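Local coordinates for protein alginate lyase, family PL7 (Zobellia galactanivorans, PDB 4BE3) that probably cleaves alginate by beta-elimination as an exolytic lyase of family PL7, releasing products from chain ends, at residues A[9-12]-A[13-16]; A[233-237]-A[238-242]. All coordinates share one frame; numbering follows the deposited sequence. Where two conformers were deposited one is given.

Interaction 1: residues A[9-12]-A[13-16]; sequences PQMD and EWKI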
loop_
_atom_site.group_PDB
_atom_site.type_symbol
_atom_site.label_atom_id
_atom_site.label_comp_id
_atom_site.label_asym_id
_atom_site.label_seq_id
_atom_site.Cartn_x
_atom_site.Cartn_y
_atom_site.Cartn_z
ATOM N N PRO A 9 -13.858 2.624 12.355
ATOM C CA PRO A 9 -13.618 1.184 12.307
ATOM C C PRO A 9 -12.235 0.836 11.877
ATOM O O PRO A 9 -11.799 -0.297 12.121
ATOM C CB PRO A 9 -14.594 0.722 11.257
ATOM C CG PRO A 9 -15.557 1.783 10.995
ATOM C CD PRO A 9 -15.063 3.066 11.629
ATOM N N GLN A 10 -11.539 1.744 11.158
ATOM C CA GLN A 10 -10.173 1.475 10.841
ATOM C C GLN A 10 -9.234 2.083 11.831
ATOM O O GLN A 10 -8.063 2.333 11.486
ATOM C CB GLN A 10 -9.894 2.173 9.456
ATOM C CG GLN A 10 -10.711 1.405 8.364
ATOM C CD GLN A 10 -10.578 2.235 7.065
ATOM O OE1 GLN A 10 -10.623 3.471 7.124
ATOM N NE2 GLN A 10 -10.491 1.592 5.977
ATOM N N MET A 11 -9.632 2.201 13.090
ATOM C CA MET A 11 -8.763 2.860 14.041
ATOM C C MET A 11 -7.452 2.129 14.186
ATOM O O MET A 11 -6.380 2.793 14.426
ATOM C CB MET A 11 -9.520 3.140 15.321
ATOM C CG MET A 11 -8.681 3.827 16.273
ATOM S SD MET A 11 -9.250 5.517 16.338
ATOM C CE MET A 11 -8.640 6.252 15.018
ATOM N N ASP A 12 -7.450 0.788 13.900
ATOM C CA ASP A 12 -6.191 0.085 14.110
ATOM C C ASP A 12 -5.227 0.329 12.962
ATOM O O ASP A 12 -4.147 -0.127 12.996
ATOM C CB ASP A 12 -6.434 -1.458 14.213
ATOM C CG ASP A 12 -7.028 -2.051 12.939
ATOM O OD1 ASP A 12 -7.419 -1.460 11.935
ATOM O OD2 ASP A 12 -7.152 -3.256 12.930
ATOM N N GLU A 13 -5.601 1.085 11.948
ATOM C CA GLU A 13 -4.709 1.479 10.826
ATOM C C GLU A 13 -3.961 2.815 11.080
ATOM O O GLU A 13 -3.132 3.197 10.264
ATOM C CB GLU A 13 -5.620 1.650 9.554
ATOM C CG GLU A 13 -6.082 0.246 9.152
ATOM C CD GLU A 13 -6.860 0.293 7.840
ATOM O OE1 GLU A 13 -6.560 1.138 6.854
ATOM O OE2 GLU A 13 -7.856 -0.495 7.706
ATOM N N TRP A 14 -4.248 3.399 12.217
ATOM C CA TRP A 14 -3.608 4.676 12.617
ATOM C C TRP A 14 -2.809 4.619 13.892
ATOM O O TRP A 14 -3.240 3.855 14.820
ATOM C CB TRP A 14 -4.684 5.707 12.883
ATOM C CG TRP A 14 -5.590 5.991 11.682
ATOM C CD1 TRP A 14 -6.882 5.523 11.488
ATOM C CD2 TRP A 14 -5.371 7.010 10.625
ATOM N NE1 TRP A 14 -7.448 6.106 10.387
ATOM C CE2 TRP A 14 -6.540 7.002 9.800
ATOM C CE3 TRP A 14 -4.291 7.860 10.296
ATOM C CZ2 TRP A 14 -6.737 7.925 8.702
ATOM C CZ3 TRP A 14 -4.447 8.722 9.167
ATOM C CH2 TRP A 14 -5.644 8.732 8.386
ATOM N N LYS A 15 -1.724 5.437 14.048
ATOM C CA LYS A 15 -1.084 5.667 15.328
ATOM C C LYS A 15 -1.392 7.161 15.636
ATOM O O LYS A 15 -1.962 7.886 14.718
ATOM C CB LYS A 15 0.405 5.492 15.230
ATOM C CG LYS A 15 1.065 6.466 14.254
ATOM C CD LYS A 15 2.528 6.157 14.021
ATOM C CE LYS A 15 2.661 4.890 13.148
ATOM N NZ LYS A 15 4.074 4.923 12.610
ATOM N N ILE A 16 -1.104 7.585 16.846
ATOM C CA ILE A 16 -1.379 9.017 17.159
ATOM C C ILE A 16 -0.172 9.651 17.830
ATOM O O ILE A 16 0.624 8.938 18.529
ATOM C CB ILE A 16 -2.716 9.146 18.017
ATOM C CG1 ILE A 16 -3.345 10.606 17.966
ATOM C CG2 ILE A 16 -2.447 8.815 19.494
ATOM C CD1 ILE A 16 -4.757 10.697 18.460
HETATM O O HOH W 1 -9.633 5.576 8.861
HETATM O O HOH W 2 -9.636 -1.308 6.071
HETATM O O HOH W 3 -8.964 -1.758 9.610
#
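M11 and W14 meet on the buried side of a short 3-10 turn that runs into strand 14-17. The methyl CE of M11 lies 4.0 Å from CD1 of the W14 indole, the two side chains crossing at about a right angle. With CG anti to the backbone N (chi1 -179°) and further bends at chi2 and chi3, the thioether folds back to W14; L68 of the neighbouring strand 65-70 touches both. Two i to i+3 backbone bonds hold the turn: E13 N to Q10 O at 2.8 Å and W14 N to M11 O at 3.1 Å.

The solvent side is looser: exposed D12 and partly exposed Q10 and E13 gather there, joined largely through water, though Q10 CG also touches E13 OE2 directly at 3.5 Å. One water links the two parts, accepting from W14 NE1 in the indole plane and donating to Q10 OE1, which also receives L305 N of strand 295-306. A second links Q10 NE2 to E13 OE2, and a third donates to both D12 OD1 and E13 OE2. D12 OD1 and E13 OE2 stay 4.4 Å apart, a like-charge pair that the shared water probably eases. The whole is a 3-10 turn leading into strand 14-17 of the PL7 beta-jelly roll, paired with strand 65-70, the side chain of W14 about 9 Å from a bound meso-tartaric acid.

Interaction 2: residues A[233-237]-A[238-242]; sequences TLYAS and IGRDG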
loop_
_atom_site.group_PDB
_atom_site.type_symbol
_atom_site.label_atom_id
_atom_site.label_comp_id
_atom_site.label_asym_id
_atom_site.label_seq_id
_atom_site.Cartn_x
_atom_site.Cartn_y
_atom_site.Cartn_z
ATOM N N THR A 233 5.860 36.815 -3.330
ATOM C CA THR A 233 5.230 37.746 -2.428
ATOM C C THR A 233 5.236 37.221 -0.961
ATOM O O THR A 233 5.659 37.945 -0.026
ATOM C CB THR A 233 3.749 37.987 -2.847
ATOM O OG1 THR A 233 3.846 38.689 -4.104
ATOM C CG2 THR A 233 3.061 39.039 -1.817
ATOM N N LEU A 234 4.677 36.041 -0.749
ATOM C CA LEU A 234 4.471 35.675 0.682
ATOM C C LEU A 234 5.862 35.371 1.357
ATOM O O LEU A 234 6.000 35.627 2.571
ATOM C CB LEU A 234 3.665 34.426 0.687
ATOM C CG LEU A 234 3.176 33.983 2.105
ATOM C CD1 LEU A 234 2.487 35.232 2.746
ATOM C CD2 LEU A 234 2.189 32.865 1.907
ATOM N N TYR A 235 6.851 34.877 0.589
ATOM C CA TYR A 235 8.121 34.541 1.193
ATOM C C TYR A 235 9.129 35.706 1.050
ATOM O O TYR A 235 10.313 35.493 1.280
ATOM C CB TYR A 235 8.724 33.290 0.567
ATOM C CG TYR A 235 7.916 32.066 1.053
ATOM C CD1 TYR A 235 6.693 31.679 0.420
ATOM C CD2 TYR A 235 8.356 31.382 2.209
ATOM C CE1 TYR A 235 5.992 30.537 0.923
ATOM C CE2 TYR A 235 7.666 30.257 2.680
ATOM C CZ TYR A 235 6.563 29.832 2.006
ATOM O OH TYR A 235 5.862 28.763 2.498
ATOM N N ALA A 236 8.660 36.936 0.657
ATOM C CA ALA A 236 9.650 37.965 0.347
ATOM C C ALA A 236 10.478 38.334 1.631
ATOM O O ALA A 236 11.547 38.808 1.456
ATOM C CB ALA A 236 8.932 39.220 -0.114
ATOM N N SER A 237 9.914 38.162 2.837
ATOM C CA SER A 237 10.837 38.634 3.913
ATOM C C SER A 237 11.672 37.474 4.447
ATOM O O SER A 237 12.721 37.774 5.005
ATOM C CB SER A 237 10.272 39.589 5.004
ATOM O OG SER A 237 9.871 40.911 4.561
ATOM N N ILE A 238 11.345 36.220 4.053
ATOM C CA ILE A 238 12.061 34.974 4.469
ATOM C C ILE A 238 13.205 34.665 3.591
ATOM O O ILE A 238 14.185 34.223 4.137
ATOM C CB ILE A 238 11.138 33.678 4.468
ATOM C CG1 ILE A 238 10.177 33.676 5.656
ATOM C CG2 ILE A 238 12.023 32.432 4.527
ATOM C CD1 ILE A 238 10.568 34.671 6.751
ATOM N N GLY A 239 13.080 34.799 2.252
ATOM C CA GLY A 239 14.118 34.415 1.283
ATOM C C GLY A 239 13.898 32.915 0.980
ATOM O O GLY A 239 14.455 32.067 1.690
ATOM N N ARG A 240 12.970 32.538 0.090
ATOM C CA ARG A 240 12.780 31.072 -0.306
ATOM C C ARG A 240 12.490 31.051 -1.771
ATOM O O ARG A 240 11.456 31.499 -2.245
ATOM C CB ARG A 240 11.636 30.354 0.355
ATOM C CG ARG A 240 11.730 30.249 1.812
ATOM C CD ARG A 240 12.745 29.240 2.369
ATOM N NE ARG A 240 12.537 29.265 3.847
ATOM C CZ ARG A 240 11.582 28.543 4.483
ATOM N NH1 ARG A 240 10.711 27.733 3.792
ATOM N NH2 ARG A 240 11.471 28.637 5.802
ATOM N N ASP A 241 13.435 30.503 -2.472
ATOM C CA ASP A 241 13.439 30.530 -3.892
ATOM C C ASP A 241 13.898 29.129 -4.389
ATOM O O ASP A 241 14.538 29.034 -5.431
ATOM C CB ASP A 241 14.442 31.578 -4.324
ATOM C CG ASP A 241 15.871 31.186 -4.036
ATOM O OD1 ASP A 241 16.203 30.529 -3.000
ATOM O OD2 ASP A 241 16.675 31.565 -4.892
ATOM N N GLY A 242 13.550 28.039 -3.631
ATOM C CA GLY A 242 13.933 26.720 -4.163
ATOM C C GLY A 242 13.208 26.332 -5.424
ATOM O O GLY A 242 12.116 26.863 -5.728
HETATM O O HOH W 4 8.088 26.962 4.230
#
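Y235 O receives two backbone donors from the turn that follows helix 229-234. G239 N lies 3.0 Å from Y235 O with an N-H...O angle of 165°, nearly in line with the carbonyl, whereas I238 N, also 3.0 Å from Y235 O, reaches it at 134° and makes a weak bond. One acceptor thus gathers both amides as the chain leaves the helix, and G239 takes a positive phi that favours glycine.

The side chain of Y235 packs beside the aliphatic part of R240: Y235 CD2 lies 3.6 Å from R240 CG. The bend at chi2 carries the arginine obliquely across the tyrosine, with R240 NH1 4.1 Å from Y235 CE2 and the guanidinium and ring planes 43° apart. I238 CB meets the ring at its edge, 4.3 Å from Y235 CD2.

Both polar ends find partners beyond the turn. Y235 OH bonds to D153 N and R240 NH1 to R151 O, while a water accepts from R240 NH1 at 2.8 Å and sits in a long, weak contact with Y235 OH. The arginine here meets a neutral carbonyl and a water at NH1, which implies hydrogen bonding to R151 that, together with the tyrosine's bond to D153, ties this surface turn to residues 151-153.

Overall arrangement
From the N terminus, interaction 1 comes first: residues 9-16 close a short turn that delivers the chain into strand 14-17, beside strand 65-70 of one antiparallel sheet and against strand 295-306 of the other. Interaction 2 follows in series, neither nested in the first nor crossing it; residues 233-242 redirect the chain after helix 229-234, in the loop leading to strand 254-258, and meet the segment around 150-153. The contacts lie on opposite sides of the chain's centre, their centres 38 Å apart and nearest atoms about 24 Å apart. Strand 65-70 pairs with 14-17 and with 254-258, the strand the chain reaches after interaction 2, so the link is indirect.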